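Local coordinates for phosphatidylinositol 4,5-bisphosphate-binding protein SLM1 (Saccharomyces cerevisiae, PDB 4A6H) that binds phosphatidylinositol 4,5-bisphosphate through its PH domain and, together with SLM2, acts as an effector of TORC2 and calcineurin signalling, at residues M50-S55 with H94-K99. Numbering follows the deposited sequence.
With PO4 (phosphate ion), chain E.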
loop_
_atom_site.group_PDB
_atom_site.type_symbol
_atom_site.label_atom_id
_atom_site.label_comp_id
_atom_site.label_asym_id
_atom_site.label_seq_id
_atom_site.Cartn_x
_atom_site.Cartn_y
_atom_site.Cartn_z
ATOM N N MET A 50 -17.031 -6.124 6.947
ATOM C CA MET A 50 -17.196 -4.916 6.152
ATOM C C MET A 50 -15.834 -4.407 5.723
ATOM O O MET A 50 -14.817 -4.664 6.370
ATOM C CB MET A 50 -17.955 -3.829 6.921
ATOM C CG MET A 50 -17.197 -3.284 8.113
ATOM S SD MET A 50 -17.904 -1.782 8.847
ATOM C CE MET A 50 -16.638 -1.374 10.048
ATOM N N SER A 51 -15.821 -3.668 4.623
ATOM C CA SER A 51 -14.607 -3.069 4.099
ATOM C C SER A 51 -14.897 -1.606 3.803
ATOM O O SER A 51 -15.697 -1.286 2.909
ATOM C CB SER A 51 -14.145 -3.792 2.827
ATOM O OG SER A 51 -13.904 -5.165 3.084
ATOM N N LEU A 52 -14.250 -0.728 4.556
ATOM C CA LEU A 52 -14.467 0.709 4.447
ATOM C C LEU A 52 -13.430 1.332 3.528
ATOM O O LEU A 52 -12.243 1.366 3.856
ATOM C CB LEU A 52 -14.345 1.359 5.827
ATOM C CG LEU A 52 -15.426 1.038 6.846
ATOM C CD1 LEU A 52 -14.945 1.352 8.258
ATOM C CD2 LEU A 52 -16.696 1.797 6.539
ATOM N N ALA A 53 -13.877 1.848 2.385
ATOM C CA ALA A 53 -12.963 2.419 1.399
ATOM C C ALA A 53 -12.325 3.710 1.904
ATOM O O ALA A 53 -13.026 4.671 2.181
ATOM C CB ALA A 53 -13.708 2.682 0.113
ATOM N N LEU A 54 -10.999 3.737 1.990
ATOM C CA LEU A 54 -10.295 4.872 2.558
ATOM C C LEU A 54 -10.403 6.108 1.663
ATOM O O LEU A 54 -10.303 7.225 2.154
ATOM C CB LEU A 54 -8.830 4.526 2.802
ATOM C CG LEU A 54 -8.590 3.397 3.794
ATOM C CD1 LEU A 54 -7.095 3.166 3.960
ATOM C CD2 LEU A 54 -9.265 3.725 5.110
ATOM N N SER A 55 -10.631 5.887 0.372
ATOM C CA SER A 55 -10.711 6.976 -0.600
ATOM C C SER A 55 -11.854 7.916 -0.263
ATOM O O SER A 55 -11.867 9.068 -0.697
ATOM C CB SER A 55 -10.930 6.407 -2.000
ATOM O OG SER A 55 -12.174 5.738 -2.084
ATOM N N HIS A 94 -21.916 11.151 7.652
ATOM C CA HIS A 94 -22.095 10.530 8.959
ATOM C C HIS A 94 -20.758 10.092 9.565
ATOM O O HIS A 94 -19.710 10.127 8.901
ATOM C CB HIS A 94 -23.092 9.375 8.887
ATOM C CG HIS A 94 -24.524 9.817 8.843
ATOM N ND1 HIS A 94 -25.057 10.517 7.783
ATOM C CD2 HIS A 94 -25.535 9.649 9.728
ATOM C CE1 HIS A 94 -26.331 10.770 8.019
ATOM N NE2 HIS A 94 -26.647 10.254 9.193
ATOM N N ASN A 95 -20.802 9.684 10.830
ATOM C CA ASN A 95 -19.586 9.533 11.620
ATOM C C ASN A 95 -19.628 8.312 12.516
ATOM O O ASN A 95 -20.602 8.085 13.227
ATOM C CB ASN A 95 -19.380 10.772 12.483
ATOM C CG ASN A 95 -19.272 12.031 11.663
ATOM O OD1 ASN A 95 -18.221 12.322 11.106
ATOM N ND2 ASN A 95 -20.368 12.778 11.567
ATOM N N TRP A 96 -18.558 7.530 12.475
ATOM C CA TRP A 96 -18.432 6.363 13.330
ATOM C C TRP A 96 -17.343 6.570 14.364
ATOM O O TRP A 96 -16.307 7.177 14.084
ATOM C CB TRP A 96 -18.136 5.127 12.496
ATOM C CG TRP A 96 -19.374 4.530 11.885
ATOM C CD1 TRP A 96 -20.643 5.042 11.932
ATOM C CD2 TRP A 96 -19.463 3.308 11.145
ATOM N NE1 TRP A 96 -21.513 4.214 11.261
ATOM C CE2 TRP A 96 -20.814 3.144 10.767
ATOM C CE3 TRP A 96 -18.533 2.345 10.755
ATOM C CZ2 TRP A 96 -21.257 2.044 10.022
ATOM C CZ3 TRP A 96 -18.979 1.248 10.013
ATOM C CH2 TRP A 96 -20.325 1.112 9.660
ATOM N N VAL A 97 -17.587 6.077 15.572
ATOM C CA VAL A 97 -16.665 6.290 16.670
ATOM C C VAL A 97 -16.008 4.969 17.023
ATOM O O VAL A 97 -16.700 3.961 17.220
ATOM C CB VAL A 97 -17.384 6.873 17.895
ATOM C CG1 VAL A 97 -16.420 6.995 19.068
ATOM C CG2 VAL A 97 -17.985 8.239 17.555
ATOM N N PHE A 98 -14.675 4.973 17.061
ATOM C CA PHE A 98 -13.890 3.806 17.412
ATOM C C PHE A 98 -13.163 4.009 18.721
ATOM O O PHE A 98 -12.767 5.120 19.061
ATOM C CB PHE A 98 -12.866 3.498 16.316
ATOM C CG PHE A 98 -13.483 3.015 15.033
ATOM C CD1 PHE A 98 -13.864 3.917 14.060
ATOM C CD2 PHE A 98 -13.688 1.659 14.802
ATOM C CE1 PHE A 98 -14.434 3.479 12.877
ATOM C CE2 PHE A 98 -14.256 1.221 13.620
ATOM C CZ PHE A 98 -14.627 2.128 12.656
ATOM N N LYS A 99 -12.987 2.921 19.455
ATOM C CA LYS A 99 -12.296 2.972 20.726
ATOM C C LYS A 99 -11.201 1.911 20.768
ATOM O O LYS A 99 -11.461 0.728 20.554
ATOM C CB LYS A 99 -13.285 2.784 21.880
ATOM C CG LYS A 99 -12.637 2.799 23.263
ATOM C CD LYS A 99 -13.670 2.839 24.388
ATOM C CE LYS A 99 -14.454 1.554 24.487
ATOM N NZ LYS A 99 -15.280 1.545 25.732
HETATM P P PO4 E . -23.950 10.780 12.832
HETATM O O1 PO4 E . -23.747 10.694 14.325
HETATM O O2 PO4 E . -23.916 9.388 12.245
HETATM O O3 PO4 E . -25.287 11.423 12.548
HETATM O O4 PO4 E . -22.860 11.615 12.209
#
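Inside the PH-domain beta barrel, Met50 and Leu52 of strand 50-53 meet Trp96 and Phe98 of strand 95-99; Leu52 and Phe98 are buried, the Met50-Trp96 pair only partly so. These two strands are not neighbours: strands 33-37, 21-29 and 8-16 separate them in the sheet, and their axes come no nearer than 12.6 Å, with 115° between their N-to-C directions, so long side chains have to bridge the gap. With chi2 at 168° the methionine carries its sulfur out to meet the oncoming indole at its rim, where Met50 SD lies 3.4 Å from Trp96 CZ3. Met50 SD sits in the plane of the Trp96 ring, 4.7 Å from the centroid of its six-membered ring, a Met-aromatic contact made at the edge. A chi3 of -173° keeps the chain extended to the methyl, with Met50 CE 3.5 Å from Trp96 CZ3. Leu52 divides its branches between the two aromatics: CD2 comes within 4.2 Å of Trp96 CZ3, while CD1 approaches Phe98 CZ at 4.5 Å. Around them, Ile89 touches both Leu52 and Trp96, Arg14 makes a cation-pi contact with the indole, and Tyr27 meets Phe98 edge-to-face. On strand 95-99, Asn95 ND2 donates a 2.8 Å hydrogen bond to O4 of a phosphate ion, probably from the crystallisation liquor, and Lys99 belongs to an inositol-4-phosphate pocket. Between the two strands themselves the chemistry is apolar and sulfur-aromatic: the indole turns its C-H edge to the sulfur, and dispersion, probably with a modest electrostatic attraction, joins the two sides.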